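Local coordinates for protein acetaldehyde dehydrogenase (Acetylating) (Geobacillus thermoglucosidasius, PDB 5J78) that probably interconverts acetaldehyde and acetyl-CoA with coenzyme A and NAD(H), as an acetylating aldehyde dehydrogenase of a thermophilic ethanol-producing bacterium, at residues L30-E35 with Q199-A204; T93-F98 with T266-T271; E121-E126 with V466-R471; G297-N302 with E338-V343; L392-G397 with L441-I446. All blocks are in the same frame, centred on the assembly; numbering follows the deposited sequence.

Contacts 2 and 5 lie in the interior, each about 11 Å from the centre of the chain, with their nearest atoms about 7 Å apart; each holds a basic side chain that meets an acetate ion. Contact 2 is built on a salt bridge, whereas contact 5 relies on close backbone and sulfur packing. Contact 4 lies at the surface and is almost wholly apolar; contacts 4 and 5 reach the same parallel sheet, contact 4 at its outermost strand 298-300 and contact 5 at 395-399, next to the far edge. Contacts 1 and 3 are partly buried and far from the centre: a hydroxyl pair joins helix 28-51 to the N-cap of helix 202-210 in contact 1, and a two-stranded ladder carries contact 3.

Contact 1: L30-E35 with Q199-A204; sequences LQSIQE and QPTMAA
Ser32 and Thr201 supply the polar centre of this contact. Thr201 OG1 donates to Ser32 OG over 2.7 Å, the one hydrogen bond that spans 30-35 and 199-204. Both hydroxyls stand between backbone N and carbonyl carbon, which turns each towards the other segment. Ser32 OG also bonds the carbonyl of Asp29, and the Ala204 methyl lies 3.5 Å from Ser32 OG, while Thr201 OG1 accepts from Ala204 N at 3.1 Å with an N-H...O angle of 154°. The threonine hydroxyl is thus held from two sides, donating across the contact and capping its own helix. A valine in place of Thr201 would probably leave both Ala204 N and Ser32 OG without this partner and weaken the start of the helix.

Amide packing comes next. The Gln199 side chain reaches over the helix, its NE2 3.5 Å from Gln31 OE1 with the two amide planes only 22° apart, a loose polar approach. Glu35 OE1 comes within 3.7 Å of Gln199 OE1, the two flat groups nearly perpendicular; the glutamate has its stronger partner in Thr198, bonded through OE2.

Apolar contact is small. Ile33 CD1 lies 3.9 Å from Ala203 CB. Ile33 also packs on Leu30 of the second subunit.

With Thr201 at the N-cap of helix 202-210 and its side chain bonded to the third residue on, this is a classic N-cap, here docked through the capping hydroxyl against helix 28-51.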
# COMPACT_ATOMS: atom_id res chain seq x y z
N LEU A 30 -16.36 9.86 6.25
CA LEU A 30 -16.09 11.06 5.46
C LEU A 30 -16.24 12.32 6.30
O LEU A 30 -15.47 13.29 6.16
CB LEU A 30 -17.03 11.15 4.26
CG LEU A 30 -17.04 9.98 3.28
CD1 LEU A 30 -18.00 10.29 2.13
CD2 LEU A 30 -15.63 9.65 2.76
N GLN A 31 -17.27 12.31 7.14
CA GLN A 31 -17.53 13.43 8.05
C GLN A 31 -16.40 13.56 9.07
O GLN A 31 -16.02 14.67 9.41
CB GLN A 31 -18.86 13.24 8.78
CG GLN A 31 -20.08 13.35 7.88
CD GLN A 31 -21.34 12.85 8.55
OE1 GLN A 31 -21.29 12.23 9.61
NE2 GLN A 31 -22.49 13.11 7.93
N SER A 32 -15.87 12.44 9.54
CA SER A 32 -14.77 12.53 10.49
C SER A 32 -13.51 13.07 9.79
O SER A 32 -12.76 13.85 10.39
CB SER A 32 -14.52 11.18 11.15
OG SER A 32 -13.93 10.24 10.28
N ILE A 33 -13.28 12.71 8.53
CA ILE A 33 -12.17 13.32 7.79
C ILE A 33 -12.35 14.83 7.65
O ILE A 33 -11.42 15.60 7.91
CB ILE A 33 -11.99 12.69 6.38
CG1 ILE A 33 -11.57 11.22 6.50
CG2 ILE A 33 -10.91 13.43 5.57
CD1 ILE A 33 -11.65 10.45 5.17
N GLN A 34 -13.53 15.24 7.23
CA GLN A 34 -13.85 16.65 7.11
C GLN A 34 -13.59 17.38 8.43
O GLN A 34 -12.99 18.46 8.45
CB GLN A 34 -15.31 16.83 6.70
CG GLN A 34 -15.66 18.25 6.35
CD GLN A 34 -14.91 18.71 5.14
OE1 GLN A 34 -15.28 18.38 4.01
NE2 GLN A 34 -13.85 19.47 5.36
N GLU A 35 -14.03 16.78 9.53
CA GLU A 35 -13.84 17.39 10.84
C GLU A 35 -12.34 17.62 11.13
O GLU A 35 -11.95 18.73 11.49
CB GLU A 35 -14.47 16.53 11.92
CG GLU A 35 -14.38 17.11 13.34
CD GLU A 35 -14.96 16.19 14.44
OE1 GLU A 35 -14.70 14.97 14.45
OE2 GLU A 35 -15.70 16.69 15.30
N GLN A 199 -15.91 12.03 16.48
CA GLN A 199 -16.34 10.78 15.86
C GLN A 199 -15.09 9.97 15.48
O GLN A 199 -14.67 10.00 14.31
CB GLN A 199 -17.19 11.07 14.60
CG GLN A 199 -18.13 12.30 14.63
CD GLN A 199 -18.43 12.85 13.22
OE1 GLN A 199 -17.61 13.59 12.64
NE2 GLN A 199 -19.59 12.50 12.68
N PRO A 200 -14.47 9.27 16.45
CA PRO A 200 -13.21 8.57 16.13
C PRO A 200 -13.43 7.49 15.10
O PRO A 200 -14.40 6.74 15.19
CB PRO A 200 -12.78 7.96 17.48
CG PRO A 200 -13.55 8.70 18.50
CD PRO A 200 -14.84 9.09 17.86
N THR A 201 -12.55 7.44 14.10
CA THR A 201 -12.58 6.41 13.07
C THR A 201 -11.16 6.18 12.58
O THR A 201 -10.30 7.04 12.76
CB THR A 201 -13.45 6.78 11.86
OG1 THR A 201 -12.86 7.87 11.16
CG2 THR A 201 -14.87 7.15 12.29
N MET A 202 -10.93 5.05 11.92
CA MET A 202 -9.62 4.79 11.34
C MET A 202 -9.25 5.87 10.33
O MET A 202 -8.14 6.39 10.34
CB MET A 202 -9.59 3.41 10.67
CG MET A 202 -9.44 2.23 11.62
SD MET A 202 -9.06 0.68 10.74
CE MET A 202 -7.58 1.14 9.81
N ALA A 203 -10.20 6.20 9.46
CA ALA A 203 -9.99 7.25 8.47
C ALA A 203 -9.55 8.57 9.10
O ALA A 203 -8.64 9.21 8.59
CB ALA A 203 -11.26 7.44 7.67
N ALA A 204 -10.16 8.96 10.22
CA ALA A 204 -9.82 10.23 10.86
C ALA A 204 -8.42 10.20 11.48
O ALA A 204 -7.66 11.16 11.39
CB ALA A 204 -10.86 10.60 11.94

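Contact 2: T93-F98 with T266-T271; sequences TLKNLF and TFDYGT. With ACT (acetate ion), chain I.
Lys95 on helix 89-107 and Asp268 in the loop make the nearest backbone approach, yet their CA atoms stay 8.4 Å apart, so side chains must span the gap. Lys95 does so with CG opposite the backbone N (chi1 -159°) and a bend at chi3, bringing NZ to Asp268 OD2 at 2.7 Å in a salt bridge. The ammonium arrives from above the carboxylate plane, 41° out of it, while Thr271 OG1 donates to the same oxygen over 2.8 Å from the opposite face. Lys92 forms a further salt bridge to OD2. Replacing Asp268 by an alanine would probably deprive both lysines of this carboxylate, and Thr271 of its acceptor.

Lys95 NZ also donates to an acetate oxygen 2.8 Å away; Lys92 and Ser145 complete the grip on this ion. Beside the charges, the Phe267 ring presents its edge to the helix, CE1 lying 4.0 Å from Leu94 CB, which is in the ring plane.

Thr271 stands two residues before Cys273, found here as 3-sulfinoalanine. The salt bridge thus joins helix 89-107 to the loop that leads to this cysteine, which, as in other aldehyde dehydrogenases, is probably the active-site nucleophile.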
# COMPACT_ATOMS: atom_id res chain seq x y z
N THR A 93 -9.06 11.04 39.77
CA THR A 93 -9.07 12.46 40.16
C THR A 93 -7.63 12.88 40.50
O THR A 93 -7.17 13.95 40.10
CB THR A 93 -10.03 12.74 41.37
OG1 THR A 93 -11.39 12.45 41.00
CG2 THR A 93 -9.96 14.20 41.78
N LEU A 94 -6.93 12.02 41.23
CA LEU A 94 -5.53 12.22 41.56
C LEU A 94 -4.66 12.27 40.31
O LEU A 94 -3.75 13.09 40.20
CB LEU A 94 -5.03 11.11 42.48
CG LEU A 94 -5.55 11.14 43.91
CD1 LEU A 94 -5.09 9.89 44.67
CD2 LEU A 94 -5.08 12.40 44.62
N LYS A 95 -4.94 11.37 39.37
CA LYS A 95 -4.26 11.35 38.10
C LYS A 95 -4.44 12.69 37.36
O LYS A 95 -3.48 13.24 36.84
CB LYS A 95 -4.77 10.18 37.25
CG LYS A 95 -3.81 9.75 36.14
CD LYS A 95 -4.42 8.75 35.17
CE LYS A 95 -4.86 7.44 35.84
NZ LYS A 95 -5.53 6.57 34.80
N ASN A 96 -5.66 13.24 37.35
CA ASN A 96 -5.89 14.53 36.69
C ASN A 96 -5.16 15.65 37.41
O ASN A 96 -4.68 16.60 36.76
CB ASN A 96 -7.39 14.87 36.60
CG ASN A 96 -8.13 14.01 35.58
OD1 ASN A 96 -7.55 13.56 34.60
ND2 ASN A 96 -9.41 13.80 35.81
N LEU A 97 -5.08 15.55 38.73
CA LEU A 97 -4.42 16.56 39.55
C LEU A 97 -2.91 16.49 39.36
O LEU A 97 -2.21 17.50 39.48
CB LEU A 97 -4.80 16.39 41.02
CG LEU A 97 -6.22 16.79 41.43
CD1 LEU A 97 -6.45 16.42 42.86
CD2 LEU A 97 -6.44 18.29 41.21
N PHE A 98 -2.40 15.30 39.05
CA PHE A 98 -0.99 15.14 38.73
C PHE A 98 -0.70 15.95 37.47
O PHE A 98 0.30 16.67 37.40
CB PHE A 98 -0.62 13.65 38.54
CG PHE A 98 0.74 13.44 37.93
CD1 PHE A 98 1.89 13.54 38.71
CD2 PHE A 98 0.88 13.18 36.57
CE1 PHE A 98 3.17 13.37 38.13
CE2 PHE A 98 2.14 13.02 35.99
CZ PHE A 98 3.28 13.12 36.78
N THR A 266 -2.19 -0.82 42.73
CA THR A 266 -3.65 -0.74 42.75
C THR A 266 -4.15 0.65 42.36
O THR A 266 -5.35 0.88 42.30
CB THR A 266 -4.20 -1.12 44.15
OG1 THR A 266 -3.78 -0.16 45.13
CG2 THR A 266 -3.70 -2.51 44.55
N PHE A 267 -3.23 1.56 42.07
CA PHE A 267 -3.64 2.91 41.69
C PHE A 267 -4.42 2.87 40.38
O PHE A 267 -3.97 2.33 39.37
CB PHE A 267 -2.43 3.84 41.57
CG PHE A 267 -2.78 5.27 41.23
CD1 PHE A 267 -3.13 6.17 42.23
CD2 PHE A 267 -2.73 5.72 39.92
CE1 PHE A 267 -3.45 7.50 41.93
CE2 PHE A 267 -3.05 7.05 39.60
CZ PHE A 267 -3.42 7.94 40.61
N ASP A 268 -5.62 3.43 40.43
CA ASP A 268 -6.59 3.34 39.34
C ASP A 268 -6.81 1.90 38.88
O ASP A 268 -7.03 1.65 37.69
CB ASP A 268 -6.14 4.21 38.17
CG ASP A 268 -7.30 4.64 37.30
OD1 ASP A 268 -8.42 4.79 37.85
OD2 ASP A 268 -7.11 4.84 36.08
N TYR A 269 -6.78 0.97 39.83
CA TYR A 269 -6.83 -0.46 39.52
C TYR A 269 -5.82 -0.91 38.43
O TYR A 269 -6.12 -1.77 37.63
CB TYR A 269 -8.25 -0.86 39.11
CG TYR A 269 -9.28 -0.68 40.21
CD1 TYR A 269 -8.94 -0.84 41.55
CD2 TYR A 269 -10.60 -0.35 39.90
CE1 TYR A 269 -9.86 -0.67 42.54
CE2 TYR A 269 -11.54 -0.19 40.90
CZ TYR A 269 -11.16 -0.36 42.21
OH TYR A 269 -12.07 -0.18 43.20
N GLY A 270 -4.61 -0.33 38.43
CA GLY A 270 -3.49 -0.87 37.67
C GLY A 270 -3.42 -0.50 36.19
O GLY A 270 -2.77 -1.20 35.38
N THR A 271 -4.05 0.61 35.83
CA THR A 271 -4.15 1.05 34.43
C THR A 271 -2.90 1.75 33.85
O THR A 271 -2.82 1.95 32.65
CB THR A 271 -5.30 2.04 34.25
OG1 THR A 271 -5.16 3.11 35.19
CG2 THR A 271 -6.65 1.33 34.44
C ACT I . -7.58 9.41 33.68
O ACT I . -7.51 8.17 33.75
OXT ACT I . -6.87 9.98 32.87
CH3 ACT I . -8.46 10.21 34.60

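Contact 3: E121-E126 with V466-R471; sequences ENRVWE and VAFGVR
Phe468 points the edge of its ring at the face of Trp125, a T-shaped pair with centroids of the phenyl and the indole six-membered ring 5.5 Å apart and planes at 65°. Phe468 CE1 stands over the indole face towards its rim, and CZ comes 3.9 Å from Trp125 CZ2. Next along the same side, Val466 CG1 approaches Trp125 CE3 at 3.9 Å. The Arg123 guanidinium is turned almost parallel to the phenyl plane, 10° apart, and Phe468 CD2 lies over its face, 4.0 Å from NH2. In the guanidinium plane a water accepts from Arg123 NH1 at 2.6 Å and passes a bond on to Gly469 O. The methyls of Val124 and Ala467 meet on the other face of the sheet.

The backbones fix this register. Trp125 and Val466 form an antiparallel hydrogen-bonded pair with two N-H...O bonds, and Phe468 N reaches Arg123 O at 3.1 Å. On the side of strand 115-119, Arg123 and Val124 both face Asp119 in a G1 beta bulge.

Strand 124-138 lies between 115-119 and 461-468 here. Arg118 makes a cation-pi contact with Trp125, and residues 466-468 pair in parallel with a strand of the third subunit, carrying the sheet across the interface.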
# COMPACT_ATOMS: atom_id res chain seq x y z
N GLU A 121 30.32 33.52 24.94
CA GLU A 121 31.65 33.05 24.61
C GLU A 121 31.66 32.37 23.24
O GLU A 121 32.58 32.58 22.47
CB GLU A 121 32.19 32.09 25.68
CG GLU A 121 31.53 30.72 25.75
CD GLU A 121 32.20 29.78 26.75
OE1 GLU A 121 33.29 30.14 27.26
OE2 GLU A 121 31.63 28.70 27.03
N ASN A 122 30.62 31.59 22.94
CA ASN A 122 30.54 30.89 21.66
C ASN A 122 29.88 31.73 20.56
O ASN A 122 29.86 31.33 19.42
CB ASN A 122 29.76 29.58 21.84
CG ASN A 122 30.51 28.59 22.71
OD1 ASN A 122 31.73 28.50 22.64
ND2 ASN A 122 29.78 27.85 23.54
N ARG A 123 29.35 32.89 20.95
CA ARG A 123 28.65 33.82 20.05
C ARG A 123 27.48 33.15 19.30
O ARG A 123 27.43 33.12 18.07
CB ARG A 123 29.64 34.45 19.06
CG ARG A 123 30.76 35.24 19.73
CD ARG A 123 31.47 36.19 18.76
NE ARG A 123 30.68 37.39 18.52
CZ ARG A 123 31.01 38.34 17.64
NH1 ARG A 123 32.10 38.23 16.89
NH2 ARG A 123 30.23 39.39 17.48
N VAL A 124 26.52 32.65 20.09
CA VAL A 124 25.36 31.91 19.61
C VAL A 124 24.14 32.32 20.44
O VAL A 124 24.20 32.25 21.67
CB VAL A 124 25.53 30.37 19.74
CG1 VAL A 124 24.22 29.63 19.36
CG2 VAL A 124 26.68 29.87 18.90
N TRP A 125 23.07 32.74 19.77
CA TRP A 125 21.77 32.93 20.42
C TRP A 125 20.89 31.72 20.10
O TRP A 125 20.86 31.26 18.95
CB TRP A 125 21.04 34.19 19.95
CG TRP A 125 21.82 35.43 19.94
CD1 TRP A 125 22.93 35.71 20.68
CD2 TRP A 125 21.56 36.59 19.14
NE1 TRP A 125 23.38 36.98 20.39
CE2 TRP A 125 22.56 37.54 19.45
CE3 TRP A 125 20.59 36.92 18.19
CZ2 TRP A 125 22.61 38.80 18.85
CZ3 TRP A 125 20.63 38.17 17.59
CH2 TRP A 125 21.63 39.09 17.92
N GLU A 126 20.16 31.23 21.09
CA GLU A 126 19.14 30.21 20.87
C GLU A 126 17.75 30.82 20.86
O GLU A 126 17.38 31.55 21.78
CB GLU A 126 19.20 29.15 21.96
CG GLU A 126 20.51 28.43 22.09
CD GLU A 126 20.42 27.31 23.15
OE1 GLU A 126 19.39 27.25 23.86
OE2 GLU A 126 21.35 26.50 23.26
N VAL A 466 21.30 31.29 16.15
CA VAL A 466 21.91 32.43 15.49
C VAL A 466 23.39 32.44 15.84
O VAL A 466 23.75 32.65 17.00
CB VAL A 466 21.27 33.75 15.93
CG1 VAL A 466 21.89 34.93 15.16
CG2 VAL A 466 19.74 33.69 15.75
N ALA A 467 24.26 32.20 14.86
CA ALA A 467 25.66 31.92 15.16
C ALA A 467 26.60 32.76 14.33
O ALA A 467 26.48 32.81 13.10
CB ALA A 467 25.96 30.43 14.96
N PHE A 468 27.54 33.42 14.99
CA PHE A 468 28.38 34.41 14.33
C PHE A 468 29.68 33.78 13.87
O PHE A 468 30.20 32.85 14.49
CB PHE A 468 28.69 35.59 15.27
CG PHE A 468 27.52 36.47 15.58
CD1 PHE A 468 26.49 36.02 16.41
CD2 PHE A 468 27.46 37.77 15.08
CE1 PHE A 468 25.40 36.85 16.72
CE2 PHE A 468 26.38 38.61 15.38
CZ PHE A 468 25.35 38.14 16.21
N GLY A 469 30.22 34.29 12.78
CA GLY A 469 31.56 33.89 12.36
C GLY A 469 32.60 34.09 13.45
O GLY A 469 32.77 35.19 13.97
N VAL A 470 33.30 33.01 13.81
CA VAL A 470 34.35 33.07 14.82
C VAL A 470 35.65 32.38 14.36
O VAL A 470 36.64 32.39 15.07
CB VAL A 470 33.90 32.39 16.16
CG1 VAL A 470 32.68 33.06 16.75
CG2 VAL A 470 33.61 30.93 15.96
N ARG A 471 35.63 31.76 13.19
CA ARG A 471 36.80 31.04 12.68
C ARG A 471 36.91 31.26 11.18
O ARG A 471 35.89 31.52 10.52
CB ARG A 471 36.71 29.52 12.97
CG ARG A 471 37.12 29.09 14.38
CD ARG A 471 37.03 27.57 14.54
NE ARG A 471 35.67 27.06 14.38
CZ ARG A 471 34.71 27.11 15.31
NH1 ARG A 471 34.94 27.66 16.50
NH2 ARG A 471 33.52 26.61 15.05
O HOH W 1 29.45 31.08 16.50
O HOH W 2 34.09 36.58 16.32

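Contact 4: G297-N302 with E338-V343; sequences GAYFLN and EIPSDV
Tyr299 lays one face of its ring beneath the CG2 methyl of Ile339, which stands 4.0 Å from the ring centroid and only 12° off the normal, a clear CH-pi contact over the middle of the ring. The Ile339 torsion (chi1 62°) sets CG1 between backbone N and carbonyl carbon and so leaves the CG2 branch to meet the tyrosine. Pro340 adds a second contact of a different kind: its CD lies 3.8 Å from Tyr299 CE2, reached obliquely. Nearer the backbone, Val343 CG1 packs 3.6 Å from Tyr299 CB, with CG2 of the same valine close by. Isoleucine, proline and valine thus follow the tyrosine from its ring down to its CB. Its phenol OH turns to another partner, the carboxylate of Glu305.

Backbone contact is slight. Val343 CA approaches Gly297 O at 3.5 Å as a CA-H...O contact. Gly297 has a positive phi of 115° and is the C-prime residue of a Schellman motif, in which Ala298 N reaches back to Leu293 O and Gly297 N to Lys294 O. On the other side, Pro340 to Val343 form a type I turn closed by Val343 N to Pro340 O at 3.3 Å.

Strand 298-300 is an outermost strand of the parallel sheet within this chain and pairs with 345-349, the strand into which the turn leads. Helix 328-335 backs Ile339 through Pro328 and Ala332, and its Gln329 bonds the carbonyls of both Pro340 and Val343; helix 303-313 supplies Glu305.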
# COMPACT_ATOMS: atom_id res chain seq x y z
N GLY A 297 -3.35 -6.58 52.29
CA GLY A 297 -4.52 -6.76 51.43
C GLY A 297 -4.36 -7.63 50.21
O GLY A 297 -5.28 -7.72 49.39
N ALA A 298 -3.21 -8.29 50.07
CA ALA A 298 -3.00 -9.19 48.94
C ALA A 298 -3.65 -10.55 49.19
O ALA A 298 -3.56 -11.08 50.29
CB ALA A 298 -1.51 -9.39 48.67
N TYR A 299 -4.26 -11.10 48.14
CA TYR A 299 -4.79 -12.46 48.14
C TYR A 299 -3.97 -13.39 47.24
O TYR A 299 -3.99 -13.25 46.01
CB TYR A 299 -6.25 -12.45 47.68
CG TYR A 299 -6.95 -13.78 47.80
CD1 TYR A 299 -6.92 -14.70 46.76
CD2 TYR A 299 -7.66 -14.11 48.95
CE1 TYR A 299 -7.56 -15.94 46.87
CE2 TYR A 299 -8.31 -15.36 49.07
CZ TYR A 299 -8.26 -16.26 48.02
OH TYR A 299 -8.90 -17.49 48.12
N PHE A 300 -3.25 -14.33 47.84
CA PHE A 300 -2.47 -15.30 47.09
C PHE A 300 -3.33 -16.45 46.56
O PHE A 300 -3.91 -17.21 47.34
CB PHE A 300 -1.34 -15.88 47.95
CG PHE A 300 -0.18 -14.96 48.09
CD1 PHE A 300 -0.24 -13.87 48.94
CD2 PHE A 300 0.99 -15.20 47.39
CE1 PHE A 300 0.83 -13.02 49.07
CE2 PHE A 300 2.08 -14.36 47.52
CZ PHE A 300 2.00 -13.27 48.36
N LEU A 301 -3.38 -16.56 45.24
CA LEU A 301 -4.16 -17.59 44.56
C LEU A 301 -3.53 -18.97 44.74
O LEU A 301 -2.32 -19.09 44.69
CB LEU A 301 -4.27 -17.29 43.07
CG LEU A 301 -4.83 -15.94 42.63
CD1 LEU A 301 -4.65 -15.77 41.12
CD2 LEU A 301 -6.30 -15.81 43.01
N ASN A 302 -4.35 -20.00 44.94
CA ASN A 302 -3.83 -21.36 44.94
C ASN A 302 -3.84 -21.86 43.51
O ASN A 302 -4.26 -21.12 42.60
CB ASN A 302 -4.64 -22.28 45.88
CG ASN A 302 -6.12 -22.33 45.54
OD1 ASN A 302 -6.52 -22.31 44.37
ND2 ASN A 302 -6.95 -22.39 46.58
N GLU A 338 -14.15 -16.93 44.47
CA GLU A 338 -14.61 -15.92 45.42
C GLU A 338 -13.51 -15.54 46.39
O GLU A 338 -12.70 -16.38 46.81
CB GLU A 338 -15.88 -16.39 46.15
CG GLU A 338 -15.70 -17.52 47.13
CD GLU A 338 -16.87 -17.59 48.11
OE1 GLU A 338 -17.97 -17.99 47.68
OE2 GLU A 338 -16.68 -17.24 49.30
N ILE A 339 -13.50 -14.26 46.74
CA ILE A 339 -12.44 -13.66 47.54
C ILE A 339 -13.05 -12.69 48.52
O ILE A 339 -14.14 -12.18 48.28
CB ILE A 339 -11.39 -12.87 46.66
CG1 ILE A 339 -12.05 -11.71 45.93
CG2 ILE A 339 -10.71 -13.79 45.68
CD1 ILE A 339 -11.06 -10.73 45.34
N PRO A 340 -12.35 -12.42 49.62
CA PRO A 340 -12.85 -11.44 50.59
C PRO A 340 -13.03 -10.05 49.99
O PRO A 340 -12.33 -9.66 49.05
CB PRO A 340 -11.77 -11.42 51.68
CG PRO A 340 -11.07 -12.73 51.56
CD PRO A 340 -11.14 -13.12 50.10
N SER A 341 -13.98 -9.31 50.55
CA SER A 341 -14.35 -8.01 50.02
C SER A 341 -13.27 -6.97 50.28
O SER A 341 -13.27 -5.91 49.66
CB SER A 341 -15.66 -7.55 50.66
OG SER A 341 -15.45 -7.33 52.04
N ASP A 342 -12.37 -7.26 51.21
CA ASP A 342 -11.30 -6.32 51.53
C ASP A 342 -10.00 -6.55 50.72
O ASP A 342 -9.03 -5.82 50.88
CB ASP A 342 -10.99 -6.38 53.04
CG ASP A 342 -10.41 -7.72 53.47
OD1 ASP A 342 -10.36 -8.67 52.66
OD2 ASP A 342 -10.00 -7.84 54.65
N VAL A 343 -9.98 -7.56 49.86
CA VAL A 343 -8.79 -7.86 49.06
C VAL A 343 -8.42 -6.66 48.16
O VAL A 343 -9.28 -6.10 47.50
CB VAL A 343 -8.99 -9.12 48.20
CG1 VAL A 343 -7.84 -9.31 47.21
CG2 VAL A 343 -9.12 -10.34 49.08

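Contact 5: L392-G397 with L441-I446; sequences LGHTVG and LGCGAI. With ACT (acetate ion), chain E.
His394 holds its ring opposite the backbone N (chi1 -159°), while Cys443 places SG beside its own N (chi1 -68°), and these two choices bring sulfur and imidazole together. Cys443 SG lies 3.5 Å from His394 CD2 and meets the ring obliquely, 55° off the normal at its centroid. At the other end of the ring, Leu441 CD2 is 3.7 Å from CE1. The ring's rotation is fixed by a bond of 2.8 Å between His394 ND1 and Thr395 OG1, and NE2 makes a weak bond to an acetate oxygen near the ring plane.

The main chains come close where Gly393 passes Cys443, their CA atoms 4.2 Å apart. Each CA points a hydrogen at the other's carbonyl: Gly393 CA to Cys443 O and Cys443 CA to Gly393 O, both 3.4 Å. A side chain on Gly393 would run into Cys443 O and Ile446 CG2, and that methyl rests 3.5 Å from Gly393 CA. Beyond it, Leu392 and Ile446 cross at about a right angle, CD2 of the former 4.1 Å from CD1 of the latter.

His394 marks the corner where the chain enters strand 395-399, flanked in the parallel sheet by 244-248 and 415-420. Arg417 of the latter bonds the carbonyls of both His394 and Gly442, tying the two segments together, while Asn462 of the third subunit holds Ala445 N.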
# COMPACT_ATOMS: atom_id res chain seq x y z
N LEU A 392 10.30 -3.62 27.12
CA LEU A 392 11.64 -3.06 26.87
C LEU A 392 11.66 -1.53 26.75
O LEU A 392 10.84 -0.93 26.06
CB LEU A 392 12.26 -3.67 25.62
CG LEU A 392 12.73 -5.13 25.76
CD1 LEU A 392 13.01 -5.71 24.38
CD2 LEU A 392 13.94 -5.24 26.66
N GLY A 393 12.63 -0.93 27.42
CA GLY A 393 12.84 0.50 27.38
C GLY A 393 11.95 1.27 28.34
O GLY A 393 12.13 2.47 28.48
N HIS A 394 11.02 0.60 29.03
CA HIS A 394 10.03 1.36 29.79
C HIS A 394 10.50 1.65 31.22
O HIS A 394 11.19 2.65 31.44
CB HIS A 394 8.68 0.64 29.77
CG HIS A 394 7.53 1.53 30.07
ND1 HIS A 394 7.37 2.15 31.29
CD2 HIS A 394 6.50 1.94 29.30
CE1 HIS A 394 6.27 2.88 31.27
NE2 HIS A 394 5.72 2.77 30.07
N THR A 395 10.16 0.77 32.17
CA THR A 395 10.44 1.01 33.58
C THR A 395 10.81 -0.28 34.32
O THR A 395 10.27 -1.34 34.01
CB THR A 395 9.23 1.64 34.27
OG1 THR A 395 8.83 2.79 33.54
CG2 THR A 395 9.54 2.06 35.70
N VAL A 396 11.75 -0.17 35.25
CA VAL A 396 12.00 -1.22 36.24
C VAL A 396 12.03 -0.62 37.64
O VAL A 396 12.15 0.60 37.81
CB VAL A 396 13.34 -1.97 36.01
CG1 VAL A 396 13.31 -2.77 34.72
CG2 VAL A 396 14.49 -1.01 36.00
N GLY A 397 11.92 -1.48 38.65
CA GLY A 397 12.05 -1.07 40.03
C GLY A 397 12.94 -1.98 40.86
O GLY A 397 13.15 -3.16 40.54
N LEU A 441 5.66 8.34 28.13
CA LEU A 441 6.95 7.83 28.57
C LEU A 441 7.62 7.14 27.39
O LEU A 441 7.20 6.08 26.97
CB LEU A 441 6.76 6.87 29.75
CG LEU A 441 6.74 7.50 31.15
CD1 LEU A 441 5.82 8.68 31.19
CD2 LEU A 441 6.36 6.49 32.26
N GLY A 442 8.64 7.78 26.83
CA GLY A 442 9.30 7.21 25.67
C GLY A 442 10.18 6.04 26.08
O GLY A 442 10.81 6.08 27.13
N CYS A 443 10.22 5.00 25.25
CA CYS A 443 10.97 3.79 25.59
C CYS A 443 12.26 3.63 24.79
O CYS A 443 12.83 2.54 24.72
CB CYS A 443 10.08 2.56 25.40
SG CYS A 443 8.71 2.54 26.64
N GLY A 444 12.71 4.72 24.19
CA GLY A 444 13.93 4.72 23.40
C GLY A 444 13.92 3.78 22.20
O GLY A 444 12.89 3.20 21.84
N ALA A 445 15.09 3.63 21.58
CA ALA A 445 15.23 2.81 20.39
C ALA A 445 14.85 1.36 20.65
O ALA A 445 14.26 0.72 19.78
CB ALA A 445 16.68 2.88 19.84
N ILE A 446 15.16 0.83 21.83
CA ILE A 446 14.90 -0.56 22.12
C ILE A 446 13.39 -0.83 22.14
O ILE A 446 12.95 -1.96 21.93
CB ILE A 446 15.56 -1.01 23.46
CG1 ILE A 446 15.69 -2.54 23.50
CG2 ILE A 446 14.79 -0.47 24.69
CD1 ILE A 446 16.67 -3.05 24.53
C ACT E . 2.91 5.60 31.45
O ACT E . 3.47 5.19 30.41
OXT ACT E . 3.15 4.93 32.48
CH3 ACT E . 2.03 6.81 31.43